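Local coordinates for penicillin-binding protein activator LpoA (Escherichia coli, PDB 6DR3), which stimulates the transpeptidase activity of penicillin-binding protein 1A, and so regulates peptidoglycan synthesis from the outer membrane, at residues Ser29-Thr32 against Arg33-Trp36; Ala53-Leu56 against Phe57-Leu60; Gln62-Asp66 against Ala67-Glu71. All blocks are in the same frame, centred on the assembly; numbering follows the deposited sequence.

In the fold
Three local contacts follow one another along the amino-terminal, all-helical domain of LpoA, a chain with TPR-like motifs. Interaction 1 starts helix 30-47, interaction 2 finishes helix 50-58, and interaction 3 leads through a loop into helix 66-82. All lie on the same side of the chain's centre, their centres about 23 to 27 Å from it. Interactions 1 and 3, with centres about 11 Å apart, touch where Ile-34 packs on Leu-64 and Gln-68 and where Asn-35 bonds to Gln-68; the centre of interaction 2, which joins 3 only in sequence, lies about 14 Å from the centre of each. In this domain two helix starts are thus sewn together side to side while a helix end feeds the connecting loop.

Interaction 1 (Ser29-Thr32 against Arg33-Trp36); sequences SDDT and RINW
Thr-32 and Trp-36, one helical turn apart, lie side by side and point the same way, with the methyl CG2 of Thr-32 3.8 Å from NE1 of Trp-36. With OG1 beside the backbone nitrogen of the threonine (chi1 -57°), CG2 is anti to that nitrogen and leads forward, to where the indole begins. The carbonyl O of Thr-32 accepts from Trp-36 N at 3.2 Å and also lies close to ring atom CD1, 3.2 Å away.

Around this pair runs the first turn of helix 30-47. Asn-35 N bonds to Asp-31 O at 2.9 Å and Ile-34 N to Asp-30 O at 3.1 Å, whereas Arg-33 N reaches Ser-29 O only weakly. Carbon CB of Arg-33 rests 3.4 Å from Asp-30 O, and its extended chain carries NH1 back to the carbonyl of Ser-28.

Farther out, Trp-36 NE1 bonds to Gln-5 OE1 and its side chain meets Met-25 of helix 18-25. Asn-35 is held at both ends of its amide, by Asp-4 through ND2 and by Gln-68 through OD1. Asp-31 OD1 also takes a weak bond from Gln-68 NE2.

Within the turn, then, the bonding is all backbone, and the polar ends of Asn-35 and Trp-36 are spent on tying it to other parts of the chain. The carboxylates of Asp-30 and Asp-31, near the amino end, would probably interact favourably with the helix dipole.

Interaction 2 (Ala53-Leu56 against Phe57-Leu60); sequences AVEL and FNQL
Glu-55 and Gln-59 make the one side-chain hydrogen bond here, spanning the last turn of helix 50-58. Gln-59 NE2 donates to Glu-55 OE2 at 2.6 Å, fairly straight at 160°, using the anti lone pair of that oxygen. A bend in the glutamate (chi2 54°) swings its carboxylate round to the glutamine; the oxygen lies close to the plane of the amide, although the two flat groups are turned 72° against each other.

The backbone bonds change character along the turn. Phe-57 N to Ala-53 O and Asn-58 N to Val-54 O are both firm, at 2.8 Å. Gln-59 N then divides itself between Glu-55 O at 3.0 Å and Leu-56 O at 3.2 Å, both weak.

Packing supplies the rest. Val-54 CG1 runs alongside Asn-58 ND2 at 3.7 Å. Beyond the turn, Val-54 and Phe-57 both reach Ile-79 of helix 66-82, while Leu-56 meets Ala-40 of helix 30-47 and Leu-22 of helix 18-25.

Such a split amide, just as Gln-59 leaves helical angles, marks a carboxyl-terminal helix end, here wedged among neighbouring helices of a TPR-like domain.

Interaction 3 (Gln62-Asp66 against Ala67-Glu71); sequences QELND and AQRRE
Asn-65 and Gln-68 exchange two hydrogen bonds and also stack their side-chain amides, the planes only 24° apart and Asn-65 ND2 3.4 Å from Gln-68 CD. The exchange is a capping box at the start of helix 66-82, with Asn-65 as N-cap. Gln-68 N donates to Asn-65 OD1 at 2.6 Å, and in return Asn-65 N donates to Gln-68 OE1 at 3.1 Å. Asparagine reaches the helix amide because its CG sits between the backbone nitrogen and carbonyl carbon (chi1 67°), which folds OD1 over the first turn. Gln-68 OE1 is thereby committed to the cap while NE2, at the other side of the amide, bonds to Asn-35 OD1, so that both ends fix the rotation of the group and the box is tied to helix 30-47. Leu-64 adds hydrocarbon cover, its CB 3.9 Å from Gln-68 CB, and also touches Ile-34 of that helix.

Arg-69 reaches back from the helix into the loop. Bent at chi3, it brings NH2 within 3.0 Å of Gln-62 O, which lies nearly in the guanidinium plane; the bond is somewhat bent, at 142°. That same carbonyl oxygen accepts from Leu-64 N across the inverse gamma turn centred on Glu-63, so Gln-62 O takes two bonds, the one within the loop being weak.

Arg-70 behaves differently. Its guanidinium spreads over Asp-66 O, which lies 3.8 Å above the centre of the plane and accepts the backbone bond from Arg-70 N. A water bridges the carboxylate and the guanidinium, donating to Asp-66 OD2 at 2.6 Å and accepting from Arg-70 NH1 at 3.2 Å.

Interaction 1 (Ser29-Thr32 against Arg33-Trp36)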
loop_
_atom_site.group_PDB
_atom_site.type_symbol
_atom_site.label_atom_id
_atom_site.label_comp_id
_atom_site.label_asym_id
_atom_site.label_seq_id
_atom_site.Cartn_x
_atom_site.Cartn_y
_atom_site.Cartn_z
ATOM N N SER A 29 -0.335 1.383 -31.807
ATOM C CA SER A 29 -0.530 0.001 -32.219
ATOM C C SER A 29 0.565 -0.859 -31.603
ATOM O O SER A 29 1.537 -0.354 -31.034
ATOM C CB SER A 29 -0.530 -0.128 -33.747
ATOM O OG SER A 29 0.670 0.379 -34.301
ATOM N N ASP A 30 0.383 -2.170 -31.710
ATOM C CA ASP A 30 1.403 -3.156 -31.311
ATOM C C ASP A 30 1.689 -2.964 -29.815
ATOM O O ASP A 30 0.754 -2.723 -29.035
ATOM C CB ASP A 30 2.606 -3.022 -32.228
ATOM C CG ASP A 30 3.571 -4.188 -32.102
ATOM O OD1 ASP A 30 3.138 -5.344 -32.289
ATOM O OD2 ASP A 30 4.763 -3.946 -31.817
ATOM N N ASP A 31 2.951 -3.061 -29.385
ATOM C CA ASP A 31 3.262 -3.052 -27.958
ATOM C C ASP A 31 2.966 -1.699 -27.326
ATOM O O ASP A 31 2.530 -1.632 -26.172
ATOM C CB ASP A 31 4.727 -3.433 -27.742
ATOM C CG ASP A 31 4.971 -4.920 -27.906
ATOM O OD1 ASP A 31 4.293 -5.714 -27.219
ATOM O OD2 ASP A 31 5.831 -5.297 -28.730
ATOM N N THR A 32 3.218 -0.609 -28.056
ATOM C CA THR A 32 2.860 0.711 -27.549
ATOM C C THR A 32 1.393 0.752 -27.147
ATOM O O THR A 32 1.041 1.291 -26.092
ATOM C CB THR A 32 3.161 1.777 -28.606
ATOM O OG1 THR A 32 4.545 1.711 -28.972
ATOM C CG2 THR A 32 2.849 3.173 -28.082
ATOM N N ARG A 33 0.523 0.166 -27.974
ATOM C CA ARG A 33 -0.902 0.142 -27.665
ATOM C C ARG A 33 -1.188 -0.724 -26.444
ATOM O O ARG A 33 -2.005 -0.354 -25.593
ATOM C CB ARG A 33 -1.683 -0.362 -28.879
ATOM C CG ARG A 33 -3.194 -0.308 -28.723
ATOM C CD ARG A 33 -3.886 -1.039 -29.856
ATOM N NE ARG A 33 -5.340 -0.913 -29.781
ATOM C CZ ARG A 33 -6.044 0.070 -30.335
ATOM N NH1 ARG A 33 -5.439 1.037 -31.016
ATOM N NH2 ARG A 33 -7.363 0.088 -30.207
ATOM N N ILE A 34 -0.524 -1.878 -26.337
ATOM C CA ILE A 34 -0.726 -2.747 -25.179
ATOM C C ILE A 34 -0.377 -2.008 -23.895
ATOM O O ILE A 34 -1.098 -2.098 -22.894
ATOM C CB ILE A 34 0.095 -4.043 -25.329
ATOM C CG1 ILE A 34 -0.494 -4.916 -26.441
ATOM C CG2 ILE A 34 0.136 -4.821 -24.007
ATOM C CD1 ILE A 34 0.351 -6.129 -26.786
ATOM N N ASN A 35 0.737 -1.275 -23.897
ATOM C CA ASN A 35 1.146 -0.555 -22.698
ATOM C C ASN A 35 0.098 0.477 -22.297
ATOM O O ASN A 35 -0.282 0.567 -21.124
ATOM C CB ASN A 35 2.507 0.104 -22.923
ATOM C CG ASN A 35 3.628 -0.909 -23.052
ATOM O OD1 ASN A 35 3.542 -2.018 -22.523
ATOM N ND2 ASN A 35 4.689 -0.531 -23.756
ATOM N N TRP A 36 -0.379 1.270 -23.260
ATOM C CA TRP A 36 -1.455 2.212 -22.967
ATOM C C TRP A 36 -2.695 1.481 -22.472
ATOM O O TRP A 36 -3.381 1.951 -21.556
ATOM C CB TRP A 36 -1.793 3.043 -24.206
ATOM C CG TRP A 36 -0.766 4.086 -24.573
ATOM C CD1 TRP A 36 -0.128 4.218 -25.771
ATOM C CD2 TRP A 36 -0.272 5.143 -23.739
ATOM N NE1 TRP A 36 0.731 5.289 -25.737
ATOM C CE2 TRP A 36 0.665 5.872 -24.500
ATOM C CE3 TRP A 36 -0.529 5.543 -22.422
ATOM C CZ2 TRP A 36 1.343 6.978 -23.991
ATOM C CZ3 TRP A 36 0.148 6.644 -21.919
ATOM C CH2 TRP A 36 1.072 7.348 -22.701
#

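Interaction 2 (Ala53-Leu56 against Phe57-Leu60)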
loop_
_atom_site.group_PDB
_atom_site.type_symbol
_atom_site.label_atom_id
_atom_site.label_comp_id
_atom_site.label_asym_id
_atom_site.label_seq_id
_atom_site.Cartn_x
_atom_site.Cartn_y
_atom_site.Cartn_z
ATOM N N ALA A 53 -12.981 -1.693 -16.881
ATOM C CA ALA A 53 -11.685 -2.293 -16.580
ATOM C C ALA A 53 -11.687 -3.778 -16.922
ATOM O O ALA A 53 -10.764 -4.281 -17.573
ATOM C CB ALA A 53 -11.334 -2.080 -15.107
ATOM N N VAL A 54 -12.727 -4.495 -16.487
ATOM C CA VAL A 54 -12.846 -5.920 -16.791
ATOM C C VAL A 54 -12.842 -6.142 -18.298
ATOM O O VAL A 54 -12.084 -6.967 -18.820
ATOM C CB VAL A 54 -14.116 -6.497 -16.137
ATOM C CG1 VAL A 54 -14.415 -7.906 -16.653
ATOM C CG2 VAL A 54 -13.970 -6.512 -14.626
ATOM N N GLU A 55 -13.695 -5.413 -19.021
ATOM C CA GLU A 55 -13.815 -5.632 -20.458
ATOM C C GLU A 55 -12.494 -5.363 -21.168
ATOM O O GLU A 55 -12.050 -6.162 -22.000
ATOM C CB GLU A 55 -14.927 -4.754 -21.033
ATOM C CG GLU A 55 -15.058 -4.831 -22.548
ATOM C CD GLU A 55 -15.209 -6.254 -23.047
ATOM O OE1 GLU A 55 -15.716 -7.101 -22.281
ATOM O OE2 GLU A 55 -14.819 -6.528 -24.202
ATOM N N LEU A 56 -11.850 -4.238 -20.853
ATOM C CA LEU A 56 -10.572 -3.929 -21.484
ATOM C C LEU A 56 -9.503 -4.936 -21.082
ATOM O O LEU A 56 -8.616 -5.251 -21.882
ATOM C CB LEU A 56 -10.139 -2.509 -21.120
ATOM C CG LEU A 56 -9.066 -1.864 -22.003
ATOM C CD1 LEU A 56 -9.509 -1.791 -23.464
ATOM C CD2 LEU A 56 -8.731 -0.472 -21.484
ATOM N N PHE A 57 -9.577 -5.450 -19.853
ATOM C CA PHE A 57 -8.698 -6.539 -19.438
ATOM C C PHE A 57 -8.938 -7.785 -20.286
ATOM O O PHE A 57 -7.988 -8.479 -20.669
ATOM C CB PHE A 57 -8.922 -6.829 -17.951
ATOM C CG PHE A 57 -8.100 -7.968 -17.407
ATOM C CD1 PHE A 57 -8.505 -9.280 -17.581
ATOM C CD2 PHE A 57 -6.940 -7.722 -16.689
ATOM C CE1 PHE A 57 -7.757 -10.327 -17.070
ATOM C CE2 PHE A 57 -6.189 -8.766 -16.172
ATOM C CZ PHE A 57 -6.599 -10.067 -16.363
ATOM N N ASN A 58 -10.203 -8.078 -20.600
ATOM C CA ASN A 58 -10.528 -9.242 -21.417
ATOM C C ASN A 58 -10.133 -9.056 -22.877
ATOM O O ASN A 58 -10.057 -10.046 -23.613
ATOM C CB ASN A 58 -12.025 -9.551 -21.332
ATOM C CG ASN A 58 -12.449 -10.022 -19.956
ATOM O OD1 ASN A 58 -11.626 -10.484 -19.166
ATOM N ND2 ASN A 58 -13.740 -9.912 -19.663
ATOM N N GLN A 59 -9.890 -7.822 -23.312
ATOM C CA GLN A 59 -9.476 -7.549 -24.682
ATOM C C GLN A 59 -7.961 -7.459 -24.834
ATOM O O GLN A 59 -7.479 -7.100 -25.913
ATOM C CB GLN A 59 -10.125 -6.255 -25.181
ATOM C CG GLN A 59 -11.632 -6.348 -25.348
ATOM C CD GLN A 59 -12.231 -5.090 -25.945
ATOM O OE1 GLN A 59 -11.519 -4.247 -26.491
ATOM N NE2 GLN A 59 -13.549 -4.955 -25.841
ATOM N N LEU A 60 -7.205 -7.771 -23.786
ATOM C CA LEU A 60 -5.754 -7.767 -23.899
ATOM C C LEU A 60 -5.303 -8.874 -24.852
ATOM O O LEU A 60 -5.837 -9.986 -24.805
ATOM C CB LEU A 60 -5.106 -7.968 -22.532
ATOM C CG LEU A 60 -5.077 -6.746 -21.614
ATOM C CD1 LEU A 60 -4.679 -7.141 -20.199
ATOM C CD2 LEU A 60 -4.120 -5.697 -22.161
#

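Interaction 3 (Gln62-Asp66 against Ala67-Glu71)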
loop_
_atom_site.group_PDB
_atom_site.type_symbol
_atom_site.label_atom_id
_atom_site.label_comp_id
_atom_site.label_asym_id
_atom_site.label_seq_id
_atom_site.Cartn_x
_atom_site.Cartn_y
_atom_site.Cartn_z
ATOM N N GLN A 62 -3.205 -11.995 -26.392
ATOM C CA GLN A 62 -2.594 -13.153 -25.750
ATOM C C GLN A 62 -1.073 -13.063 -25.768
ATOM O O GLN A 62 -0.414 -13.564 -24.850
ATOM C CB GLN A 62 -3.058 -14.439 -26.436
ATOM C CG GLN A 62 -4.550 -14.712 -26.294
ATOM C CD GLN A 62 -4.994 -15.950 -27.053
ATOM O OE1 GLN A 62 -4.677 -16.117 -28.231
ATOM N NE2 GLN A 62 -5.731 -16.827 -26.379
ATOM N N GLU A 63 -0.502 -12.422 -26.789
ATOM C CA GLU A 63 0.950 -12.315 -26.943
ATOM C C GLU A 63 1.439 -11.081 -26.191
ATOM O O GLU A 63 1.535 -9.987 -26.744
ATOM C CB GLU A 63 1.330 -12.249 -28.416
ATOM C CG GLU A 63 1.539 -13.603 -29.078
ATOM C CD GLU A 63 1.826 -13.488 -30.564
ATOM O OE1 GLU A 63 1.390 -12.493 -31.182
ATOM O OE2 GLU A 63 2.496 -14.390 -31.113
ATOM N N LEU A 64 1.758 -11.264 -24.913
ATOM C CA LEU A 64 2.346 -10.221 -24.084
ATOM C C LEU A 64 3.790 -10.581 -23.754
ATOM O O LEU A 64 4.131 -11.758 -23.610
ATOM C CB LEU A 64 1.553 -10.039 -22.786
ATOM C CG LEU A 64 0.054 -9.762 -22.922
ATOM C CD1 LEU A 64 -0.630 -9.901 -21.570
ATOM C CD2 LEU A 64 -0.192 -8.377 -23.503
ATOM N N ASN A 65 4.643 -9.566 -23.640
ATOM C CA ASN A 65 5.993 -9.822 -23.164
ATOM C C ASN A 65 5.977 -10.001 -21.647
ATOM O O ASN A 65 4.966 -9.771 -20.981
ATOM C CB ASN A 65 6.949 -8.700 -23.589
ATOM C CG ASN A 65 6.644 -7.370 -22.927
ATOM O OD1 ASN A 65 6.213 -7.307 -21.776
ATOM N ND2 ASN A 65 6.883 -6.287 -23.658
ATOM N N ASP A 66 7.118 -10.421 -21.096
ATOM C CA ASP A 66 7.155 -10.780 -19.680
ATOM C C ASP A 66 6.770 -9.600 -18.800
ATOM O O ASP A 66 6.032 -9.762 -17.820
ATOM C CB ASP A 66 8.540 -11.300 -19.300
ATOM C CG ASP A 66 8.949 -12.510 -20.112
ATOM O OD1 ASP A 66 8.503 -12.622 -21.274
ATOM O OD2 ASP A 66 9.708 -13.353 -19.587
ATOM N N ALA A 67 7.256 -8.403 -19.131
ATOM C CA ALA A 67 6.914 -7.226 -18.341
ATOM C C ALA A 67 5.420 -6.933 -18.414
ATOM O O ALA A 67 4.793 -6.597 -17.401
ATOM C CB ALA A 67 7.724 -6.022 -18.823
ATOM N N GLN A 68 4.828 -7.065 -19.603
ATOM C CA GLN A 68 3.400 -6.807 -19.752
ATOM C C GLN A 68 2.561 -7.869 -19.054
ATOM O O GLN A 68 1.480 -7.563 -18.541
ATOM C CB GLN A 68 3.035 -6.731 -21.235
ATOM C CG GLN A 68 3.643 -5.536 -21.955
ATOM C CD GLN A 68 3.557 -5.652 -23.464
ATOM O OE1 GLN A 68 3.506 -6.752 -24.010
ATOM N NE2 GLN A 68 3.537 -4.512 -24.145
ATOM N N ARG A 69 3.033 -9.118 -19.023
ATOM C CA ARG A 69 2.268 -10.171 -18.365
ATOM C C ARG A 69 2.301 -10.011 -16.851
ATOM O O ARG A 69 1.293 -10.247 -16.176
ATOM C CB ARG A 69 2.796 -11.546 -18.771
ATOM C CG ARG A 69 1.942 -12.696 -18.247
ATOM C CD ARG A 69 2.326 -14.030 -18.865
ATOM N NE ARG A 69 2.267 -13.995 -20.323
ATOM C CZ ARG A 69 1.143 -14.013 -21.033
ATOM N NH1 ARG A 69 -0.034 -14.061 -20.425
ATOM N NH2 ARG A 69 1.195 -13.976 -22.357
ATOM N N ARG A 70 3.449 -9.613 -16.296
ATOM C CA ARG A 70 3.521 -9.370 -14.860
ATOM C C ARG A 70 2.565 -8.258 -14.447
ATOM O O ARG A 70 1.888 -8.361 -13.418
ATOM C CB ARG A 70 4.957 -9.035 -14.452
ATOM C CG ARG A 70 5.840 -10.268 -14.286
ATOM C CD ARG A 70 7.193 -9.939 -13.665
ATOM N NE ARG A 70 8.175 -9.497 -14.654
ATOM C CZ ARG A 70 8.919 -10.317 -15.394
ATOM N NH1 ARG A 70 8.797 -11.634 -15.274
ATOM N NH2 ARG A 70 9.789 -9.818 -16.264
ATOM N N GLU A 71 2.486 -7.191 -15.246
ATOM C CA GLU A 71 1.519 -6.136 -14.964
ATOM C C GLU A 71 0.092 -6.661 -15.069
ATOM O O GLU A 71 -0.779 -6.269 -14.284
ATOM C CB GLU A 71 1.735 -4.959 -15.917
ATOM C CG GLU A 71 0.720 -3.836 -15.774
ATOM C CD GLU A 71 0.746 -3.191 -14.400
ATOM O OE1 GLU A 71 1.803 -3.239 -13.736
ATOM O OE2 GLU A 71 -0.294 -2.636 -13.987
HETATM O O HOH W 1 10.317 -13.721 -17.082
#